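PDB 2X26: putative aliphatic sulfonates-binding protein from Escherichia coli, which probably serves as the periplasmic binding component of an ABC transport system for aliphatic sulfonates. Local coordinates for residues A[43-46]-A[47-51]; A[110-114]-A[115-119]; A[258-261]-A[262-265]. All coordinates share one frame; numbering follows the deposited sequence.

Contact 1: A[43-46]-A[47-51]; sequences PQML and EALNV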
ATOM      1  N   PRO A  43      -6.829   2.119   6.532  1.00  9.58           N
ATOM      2  CA  PRO A  43      -7.258   2.046   7.918  1.00  9.25           C
ATOM      3  C   PRO A  43      -8.490   1.162   8.140  1.00 10.62           C
ATOM      4  O   PRO A  43      -8.486   0.325   9.034  1.00  8.89           O
ATOM      5  CB  PRO A  43      -7.511   3.538   8.293  1.00 11.45           C
ATOM      6  CG  PRO A  43      -6.392   4.250   7.527  1.00 11.99           C
ATOM      7  CD  PRO A  43      -6.436   3.505   6.167  1.00 10.62           C
ATOM      8  N   GLN A  44      -9.524   1.348   7.330  1.00 10.98           N
ATOM      9  CA  GLN A  44     -10.709   0.499   7.401  1.00 10.55           C
ATOM     10  C   GLN A  44     -10.356  -0.966   7.160  1.00  8.25           C
ATOM     11  O   GLN A  44     -10.892  -1.869   7.851  1.00  8.59           O
ATOM     12  CB  GLN A  44     -11.754   0.925   6.365  1.00 11.52           C
ATOM     13  CG  GLN A  44     -12.369   2.299   6.654  1.00 16.97           C
ATOM     14  CD  GLN A  44     -11.644   3.463   5.977  1.00 19.23           C
ATOM     15  OE1 GLN A  44     -10.418   3.523   5.949  1.00 20.26           O
ATOM     16  NE2 GLN A  44     -12.429   4.428   5.449  1.00 20.71           N
ATOM     17  N   MET A  45      -9.445  -1.237   6.224  1.00  7.47           N
ATOM     18  CA  MET A  45      -9.033  -2.626   5.961  0.50  6.34           C
ATOM     19  C   MET A  45      -8.358  -3.201   7.201  1.00  5.72           C
ATOM     20  O   MET A  45      -8.564  -4.372   7.563  1.00  4.23           O
ATOM     21  CB  MET A  45      -8.086  -2.722   4.736  0.50  6.26           C
ATOM     22  CG  MET A  45      -7.592  -4.162   4.385  0.50  8.10           C
ATOM     23  SD  MET A  45      -6.129  -4.676   5.319  0.50  8.73           S
ATOM     24  CE  MET A  45      -6.310  -6.435   5.468  0.50 16.31           C
ATOM     25  N   LEU A  46      -7.543  -2.391   7.865  1.00  5.51           N
ATOM     26  CA  LEU A  46      -6.760  -2.952   8.972  1.00  6.61           C
ATOM     27  C   LEU A  46      -7.645  -3.219  10.195  1.00  7.46           C
ATOM     28  O   LEU A  46      -7.367  -4.112  10.967  1.00  6.71           O
ATOM     29  CB  LEU A  46      -5.596  -2.049   9.360  1.00  7.25           C
ATOM     30  CG  LEU A  46      -4.475  -1.999   8.292  1.00  7.57           C
ATOM     31  CD1 LEU A  46      -3.324  -1.093   8.764  1.00 12.56           C
ATOM     32  CD2 LEU A  46      -3.929  -3.358   7.788  1.00 13.85           C
ATOM     33  N   GLU A  47      -8.689  -2.418  10.338  1.00  7.92           N
ATOM     34  CA  GLU A  47      -9.731  -2.668  11.327  1.00  8.26           C
ATOM     35  C   GLU A  47     -10.333  -4.062  11.118  1.00  7.67           C
ATOM     36  O   GLU A  47     -10.489  -4.848  12.056  1.00  6.57           O
ATOM     37  CB  GLU A  47     -10.797  -1.552  11.281  1.00 10.57           C
ATOM     38  CG  GLU A  47     -10.162  -0.215  11.732  1.00 17.41           C
ATOM     39  CD  GLU A  47     -11.101   0.982  11.828  1.00 28.97           C
ATOM     40  OE1 GLU A  47     -12.174   1.002  11.162  1.00 36.80           O
ATOM     41  OE2 GLU A  47     -10.747   1.922  12.600  1.00 36.00           O
ATOM     42  N   ALA A  48     -10.660  -4.378   9.874  1.00  6.87           N
ATOM     43  CA  ALA A  48     -11.193  -5.683   9.542  1.00  6.00           C
ATOM     44  C   ALA A  48     -10.161  -6.793   9.819  1.00  5.75           C
ATOM     45  O   ALA A  48     -10.499  -7.840  10.370  1.00  6.28           O
ATOM     46  CB  ALA A  48     -11.652  -5.703   8.037  1.00  5.55           C
ATOM     47  N   LEU A  49      -8.908  -6.548   9.451  1.00  4.27           N
ATOM     48  CA  LEU A  49      -7.884  -7.523   9.727  1.00  5.32           C
ATOM     49  C   LEU A  49      -7.760  -7.784  11.213  1.00  5.48           C
ATOM     50  O   LEU A  49      -7.515  -8.935  11.655  1.00  6.88           O
ATOM     51  CB  LEU A  49      -6.542  -7.004   9.137  1.00  5.30           C
ATOM     52  CG  LEU A  49      -5.461  -8.070   8.846  1.00  8.76           C
ATOM     53  CD1 LEU A  49      -5.849  -9.158   7.871  1.00 11.30           C
ATOM     54  CD2 LEU A  49      -4.291  -7.326   8.242  1.00  9.87           C
ATOM     55  N   ASN A  50      -7.899  -6.719  12.003  1.00  4.98           N
ATOM     56  CA  ASN A  50      -7.744  -6.812  13.428  1.00  6.54           C
ATOM     57  C   ASN A  50      -8.909  -7.461  14.203  1.00  5.53           C
ATOM     58  O   ASN A  50      -8.713  -7.931  15.311  1.00  7.38           O
ATOM     59  CB  ASN A  50      -7.488  -5.446  14.033  1.00  6.42           C
ATOM     60  CG  ASN A  50      -6.688  -5.546  15.330  1.00  8.52           C
ATOM     61  OD1 ASN A  50      -6.996  -4.907  16.339  1.00  8.88           O
ATOM     62  ND2 ASN A  50      -5.675  -6.374  15.298  1.00  5.88           N
ATOM     63  N   VAL A  51     -10.109  -7.425  13.627  1.00  5.50           N
ATOM     64  CA  VAL A  51     -11.247  -8.142  14.210  1.00  5.97           C
ATOM     65  C   VAL A  51     -11.326  -9.532  13.617  1.00  6.54           C
ATOM     66  O   VAL A  51     -12.105 -10.340  14.087  1.00  6.30           O
ATOM     67  CB  VAL A  51     -12.633  -7.388  14.110  1.00  6.99           C
ATOM     68  CG1 VAL A  51     -12.620  -6.114  14.913  1.00  8.41           C
ATOM     69  CG2 VAL A  51     -13.016  -7.052  12.679  1.00 10.41           C
TER

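Contact 2: A[110-114]-A[115-119]; sequences FQKGS and SSHNL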
ATOM      1  N   PHE A 110      -3.445  18.893   1.860  1.00  5.65           N
ATOM      2  CA  PHE A 110      -3.166  17.430   1.880  1.00  5.41           C
ATOM      3  C   PHE A 110      -4.026  16.778   2.951  1.00  4.49           C
ATOM      4  O   PHE A 110      -4.501  17.476   3.849  1.00  4.93           O
ATOM      5  CB  PHE A 110      -1.689  17.152   2.205  1.00  5.33           C
ATOM      6  CG  PHE A 110      -1.240  17.726   3.544  1.00  6.66           C
ATOM      7  CD1 PHE A 110      -1.155  16.922   4.692  1.00  5.27           C
ATOM      8  CD2 PHE A 110      -0.938  19.086   3.657  1.00  8.65           C
ATOM      9  CE1 PHE A 110      -0.753  17.489   5.923  1.00  6.39           C
ATOM     10  CE2 PHE A 110      -0.575  19.650   4.886  1.00  8.17           C
ATOM     11  CZ  PHE A 110      -0.474  18.836   6.002  1.00  6.96           C
ATOM     12  N   GLN A 111      -4.129  15.448   2.937  1.00  4.75           N
ATOM     13  CA  GLN A 111      -4.913  14.728   3.943  1.00  4.19           C
ATOM     14  C   GLN A 111      -4.098  14.451   5.204  1.00  4.68           C
ATOM     15  O   GLN A 111      -2.998  13.901   5.143  1.00  3.57           O
ATOM     16  CB  GLN A 111      -5.487  13.405   3.371  1.00  4.87           C
ATOM     17  CG  GLN A 111      -6.451  12.747   4.368  1.00  5.64           C
ATOM     18  CD  GLN A 111      -7.116  11.494   3.790  1.00 13.28           C
ATOM     19  OE1 GLN A 111      -8.175  11.556   3.194  1.00 18.83           O
ATOM     20  NE2 GLN A 111      -6.515  10.365   4.027  1.00 18.58           N
ATOM     21  N   LYS A 112      -4.625  14.851   6.367  1.00  5.33           N
ATOM     22  CA  LYS A 112      -3.885  14.639   7.613  1.00  4.63           C
ATOM     23  C   LYS A 112      -3.635  13.148   7.812  1.00  4.11           C
ATOM     24  O   LYS A 112      -4.546  12.319   7.630  1.00  3.46           O
ATOM     25  CB  LYS A 112      -4.629  15.218   8.849  1.00  5.30           C
ATOM     26  CG  LYS A 112      -3.771  15.113  10.137  1.00  5.86           C
ATOM     27  CD  LYS A 112      -4.457  15.759  11.374  1.00  6.47           C
ATOM     28  CE  LYS A 112      -3.872  15.142  12.664  1.00  9.69           C
ATOM     29  NZ  LYS A 112      -4.336  15.818  13.905  1.00 11.61           N
ATOM     30  N   GLY A 113      -2.401  12.807   8.192  1.00  2.54           N
ATOM     31  CA  GLY A 113      -2.093  11.438   8.561  1.00  4.37           C
ATOM     32  C   GLY A 113      -1.821  10.538   7.377  1.00  4.78           C
ATOM     33  O   GLY A 113      -1.524   9.364   7.569  1.00  6.16           O
ATOM     34  N   SER A 114      -1.913  11.085   6.164  1.00  4.67           N
ATOM     35  CA  SER A 114      -1.784  10.278   4.922  1.00  4.24           C
ATOM     36  C   SER A 114      -0.318  10.160   4.432  1.00  4.48           C
ATOM     37  O   SER A 114       0.605  10.783   4.983  1.00  3.36           O
ATOM     38  CB  SER A 114      -2.630  10.915   3.820  1.00  3.79           C
ATOM     39  OG  SER A 114      -1.993  12.097   3.388  1.00  2.10           O
ATOM     40  N   SER A 115      -0.119   9.411   3.357  1.00  3.93           N
ATOM     41  CA  SER A 115       1.208   9.346   2.701  1.00  4.29           C
ATOM     42  C   SER A 115       1.667  10.762   2.265  1.00  3.83           C
ATOM     43  O   SER A 115       2.877  11.033   2.239  1.00  4.78           O
ATOM     44  CB  SER A 115       1.142   8.440   1.490  1.00  4.45           C
ATOM     45  OG  SER A 115       0.120   8.910   0.600  1.00  5.30           O
ATOM     46  N   SER A 116       0.729  11.654   1.896  1.00  3.88           N
ATOM     47  CA  SER A 116       1.104  13.032   1.524  1.00  4.27           C
ATOM     48  C   SER A 116       1.605  13.862   2.737  1.00  4.28           C
ATOM     49  O   SER A 116       2.487  14.704   2.573  1.00  3.41           O
ATOM     50  CB  SER A 116      -0.032  13.791   0.823  1.00  5.93           C
ATOM     51  OG  SER A 116      -0.348  13.127  -0.402  1.00  7.84           O
ATOM     52  N   HIS A 117       1.021  13.623   3.928  1.00  3.26           N
ATOM     53  CA  HIS A 117       1.474  14.280   5.179  1.00  3.72           C
ATOM     54  C   HIS A 117       2.933  13.842   5.401  1.00  3.53           C
ATOM     55  O   HIS A 117       3.783  14.682   5.734  1.00  3.94           O
ATOM     56  CB  HIS A 117       0.523  13.851   6.334  1.00  2.34           C
ATOM     57  CG  HIS A 117       0.701  14.595   7.633  1.00  5.02           C
ATOM     58  ND1 HIS A 117      -0.345  14.792   8.521  1.00  2.41           N
ATOM     59  CD2 HIS A 117       1.805  15.107   8.235  1.00  3.98           C
ATOM     60  CE1 HIS A 117       0.109  15.417   9.598  1.00  6.44           C
ATOM     61  NE2 HIS A 117       1.408  15.633   9.440  1.00  6.02           N
ATOM     62  N   ASN A 118       3.245  12.559   5.178  1.00  3.79           N
ATOM     63  CA  ASN A 118       4.600  12.059   5.397  1.00  4.96           C
ATOM     64  C   ASN A 118       5.540  12.715   4.377  1.00  4.74           C
ATOM     65  O   ASN A 118       6.625  13.200   4.736  1.00  3.60           O
ATOM     66  CB  ASN A 118       4.615  10.515   5.283  1.00  4.10           C
ATOM     67  CG  ASN A 118       5.965   9.920   5.467  1.00  3.39           C
ATOM     68  OD1 ASN A 118       6.606  10.094   6.518  1.00  6.67           O
ATOM     69  ND2 ASN A 118       6.418   9.149   4.471  1.00  4.02           N
ATOM     70  N   LEU A 119       5.116  12.750   3.110  1.00  5.61           N
ATOM     71  CA  LEU A 119       5.972  13.306   2.035  1.00  6.58           C
ATOM     72  C   LEU A 119       6.252  14.752   2.362  1.00  6.62           C
ATOM     73  O   LEU A 119       7.394  15.200   2.272  1.00  5.72           O
ATOM     74  CB  LEU A 119       5.277  13.260   0.654  1.00  8.97           C
ATOM     75  CG  LEU A 119       6.052  13.963  -0.487  1.00 11.66           C
ATOM     76  CD1 LEU A 119       6.816  12.947  -1.147  1.00 16.36           C
ATOM     77  CD2 LEU A 119       5.123  14.512  -1.491  1.00 18.97           C
TER
HETATM   78  O   HOH W   1      -3.317  14.451   0.195  1.00  2.82           O

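Contact 3: A[258-261]-A[262-265]; sequences AALQ and QQTA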
ATOM      1  N   ALA A 258      12.865  -2.468   7.055  1.00  9.67           N
ATOM      2  CA  ALA A 258      12.408  -2.351   8.435  1.00 10.43           C
ATOM      3  C   ALA A 258      12.873  -1.055   9.055  1.00 10.59           C
ATOM      4  O   ALA A 258      12.106  -0.423   9.772  1.00 10.41           O
ATOM      5  CB  ALA A 258      12.941  -3.514   9.280  1.00 10.18           C
ATOM      6  N   ALA A 259      14.156  -0.721   8.848  1.00 10.55           N
ATOM      7  CA  ALA A 259      14.736   0.497   9.379  1.00 10.05           C
ATOM      8  C   ALA A 259      14.051   1.720   8.810  1.00 10.11           C
ATOM      9  O   ALA A 259      13.853   2.711   9.541  1.00  8.86           O
ATOM     10  CB  ALA A 259      16.256   0.548   9.107  1.00 11.02           C
ATOM     11  N   LEU A 260      13.719   1.697   7.508  1.00  9.76           N
ATOM     12  CA  LEU A 260      12.992   2.874   6.924  1.00  9.18           C
ATOM     13  C   LEU A 260      11.616   2.997   7.536  1.00  9.54           C
ATOM     14  O   LEU A 260      11.149   4.107   7.823  1.00  8.92           O
ATOM     15  CB  LEU A 260      12.857   2.831   5.394  1.00 10.27           C
ATOM     16  CG  LEU A 260      14.192   2.840   4.665  1.00 10.38           C
ATOM     17  CD1 LEU A 260      14.015   2.304   3.236  1.00 12.06           C
ATOM     18  CD2 LEU A 260      14.765   4.277   4.677  1.00 13.41           C
ATOM     19  N   GLN A 261      10.952   1.853   7.728  1.00  8.50           N
ATOM     20  CA  GLN A 261       9.581   1.892   8.312  1.00  9.57           C
ATOM     21  C   GLN A 261       9.698   2.368   9.762  1.00 10.27           C
ATOM     22  O   GLN A 261       8.823   3.111  10.247  1.00  8.69           O
ATOM     23  CB  GLN A 261       8.878   0.532   8.196  1.00  7.63           C
ATOM     24  CG  GLN A 261       7.452   0.460   8.728  1.00  9.34           C
ATOM     25  CD  GLN A 261       6.448   1.201   7.905  1.00 11.10           C
ATOM     26  OE1 GLN A 261       6.774   1.982   7.009  1.00  8.97           O
ATOM     27  NE2 GLN A 261       5.201   0.898   8.157  1.00  8.43           N
ATOM     28  N   GLN A 262      10.785   1.978  10.446  1.00  9.72           N
ATOM     29  CA  GLN A 262      10.951   2.422  11.854  1.00  9.84           C
ATOM     30  C   GLN A 262      11.105   3.933  11.908  1.00 10.21           C
ATOM     31  O   GLN A 262      10.493   4.590  12.787  1.00  9.17           O
ATOM     32  CB  GLN A 262      12.140   1.738  12.545  1.00  7.87           C
ATOM     33  CG  GLN A 262      12.238   2.045  14.075  1.00  9.36           C
ATOM     34  CD  GLN A 262      11.017   1.566  14.824  1.00  9.11           C
ATOM     35  OE1 GLN A 262      10.779   0.356  14.911  1.00 12.79           O
ATOM     36  NE2 GLN A 262      10.226   2.503  15.377  1.00  9.61           N
ATOM     37  N   GLN A 263      11.890   4.487  10.970  1.00  9.42           N
ATOM     38  CA  GLN A 263      12.093   5.937  10.883  0.50 10.02           C
ATOM     39  C   GLN A 263      10.732   6.655  10.770  1.00  9.62           C
ATOM     40  O   GLN A 263      10.463   7.659  11.456  1.00  9.58           O
ATOM     41  CB  GLN A 263      12.991   6.303   9.672  0.50  9.97           C
ATOM     42  CG  GLN A 263      14.527   6.250   9.877  0.50 11.81           C
ATOM     43  CD  GLN A 263      15.301   6.141   8.545  0.50 13.29           C
ATOM     44  OE1 GLN A 263      14.954   6.775   7.545  0.50 13.53           O
ATOM     45  NE2 GLN A 263      16.338   5.317   8.535  0.50 12.84           N
ATOM     46  N   THR A 264       9.869   6.156   9.882  1.00  9.45           N
ATOM     47  CA  THR A 264       8.561   6.793   9.692  1.00  8.89           C
ATOM     48  C   THR A 264       7.689   6.671  10.957  1.00  9.53           C
ATOM     49  O   THR A 264       6.968   7.613  11.355  1.00  8.48           O
ATOM     50  CB  THR A 264       7.820   6.186   8.483  1.00  8.37           C
ATOM     51  OG1 THR A 264       8.665   6.336   7.318  1.00  8.80           O
ATOM     52  CG2 THR A 264       6.475   6.921   8.249  1.00  9.63           C
ATOM     53  N   ALA A 265       7.735   5.501  11.590  1.00  9.11           N
ATOM     54  CA  ALA A 265       6.988   5.334  12.849  1.00  9.36           C
ATOM     55  C   ALA A 265       7.488   6.331  13.883  1.00 10.75           C
ATOM     56  O   ALA A 265       6.679   6.983  14.557  1.00  9.88           O
ATOM     57  CB  ALA A 265       7.074   3.926  13.377  1.00  9.02           C
TER
HETATM   58  O   HOH W   2      11.935   6.380   6.466  1.00 14.39           O
HETATM   59  O   HOH W   3       7.584   4.374   5.813  1.00 10.59           O

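Contact 1: A[43-46]-A[47-51]
P43 to L46 and E47 to N50 form consecutive turns of helix 42-51, joined by four i to i+4 backbone hydrogen bonds, of which E47 N to P43 O measures 3.0 Å. This helix links the parallel strands 33-38 and 56-59. Its inner side is apolar. M45 CE lies 3.5 Å from L49 CD2, meeting the end of the leucine obliquely. M45 is modelled in two conformers, so this approach is certain only for the one described. L49 also meets L46, CD2 to CD2 at 4.0 Å. L49 CG is anti to the backbone N (chi1 -158°), and from there CD2 reaches both M45 CE and L46 CD2. Outside these turns, L46 packs on P63 and A67 of helix 62-69, and L49 on L74 of strand 74-80. The outer side is different. E47 CG runs 3.2 Å from P43 O, the same carbonyl that accepts E47 N. From there the chain extends and brings OE1 near Q44 CA. Across these turns, side chain meets side chain through apolar groups, and polar pairing is left to the backbone. The helix is thus amphipathic, with M45, L46 and L49 buried and E47 exposed.

Contact 2: A[110-114]-A[115-119]
F110 and H117 meet where strand 107-110 passes through a type II beta turn, Q111 to S114, into helix 115-126, whose N-cap is S114. The tight part is built round the H117 ring. F110 turns its edge to one face of the imidazole in a T-shaped pair, ring centroids 5.3 Å apart and planes at 75°. F110 CE1 comes closest, 3.7 Å from H117 CG. At the imidazole edge, H117 ND1 accepts the backbone N of G113 at 2.9 Å. The bond is nearly straight (173°), though the donor sits somewhat out of the ring plane. With chi1 at -171°, CG of H117 points away from its own N, which sets the ring with its ND1 edge against the turn. F131 meets both rings from outside the segments. Were H117 an alanine, the G113 N-H would probably lose its acceptor and a gap would open beside the F110 edge. S114 ties turn to helix. S114 OG donates to Q111 O at 2.7 Å, and Q111 O also takes S114 N from the same face. The capping bonds that S114 OG accepts are both weak, 3.1 Å from S116 N and 3.4 Å from H117 N. S114 O accepts N118 N in an i to i+4 bond. The looser side is that of K112. Its chain runs extended beside the imidazole, CG close to the ring, and its outer end leads to the surface. S115 faces another way and bonds E87 through OG. On the S116 side a water accepts from Q111 N at 3.0 Å and makes a weak bond of 3.3 Å with S116 OG.

Contact 3: A[258-261]-A[262-265]
A258 to Q261 and Q262 to A265 are successive turns of helix 255-270, joined by four i to i+4 backbone bonds, from Q262 N to A258 O at 2.8 Å through A265 N to Q261 O at 2.9 Å. The direct side-chain contact is slight. L260 and Q263 lie alongside, pointing the same way, with L260 CD2 3.8 Å from Q263 OE1. Among the side chains, water does most of the bridging. One water donates to L260 O at 2.8 Å and to Q263 OE1 at 3.2 Å. L260 O therefore has two donors, since it also accepts T264 N. Q263 is modelled in two conformers, so the L260 contact and this bridge are certain only for the one described. A second water sits between Q261 and T264. It donates to Q261 OE1 at 2.8 Å and accepts from T264 OG1 at 2.7 Å. The Q261 chain starts opposite its backbone N and then bends at chi2 (70°), which brings OE1 round to this water. The other end of the amide is also held: NE2 bonds D61 O and Y76 OH. Q262 lies on another side of the helix, where OE1 accepts I280 N and NE2 reaches V278 O and D266 OD1. A265 and T264 pack on I65 of helix 62-69. No amide-to-amide bond joins the two turns; each amide is turned to water or to another part of the chain. Both polar atoms of the Q261 amide have partners although the residue is buried.

Overall arrangement
The strand orders of the two five-stranded sheets are those of a type II periplasmic binding protein. Contact 1 belongs to the part built on the sheet with strands 33-38 and 56-59, contact 2 to that with strand 107-110. Their centres are about 20 Å apart. Helix 255-270, bearing contact 3, packs against both parts. Contacts 2 and 3 touch: N118 OD1 is 3.6 Å from T264 CG2. Contacts 1 and 3 do not touch, nearest atoms about 9 Å apart, but both pack on helix 62-69. In this family the ligand is expected in the cleft between the lobes.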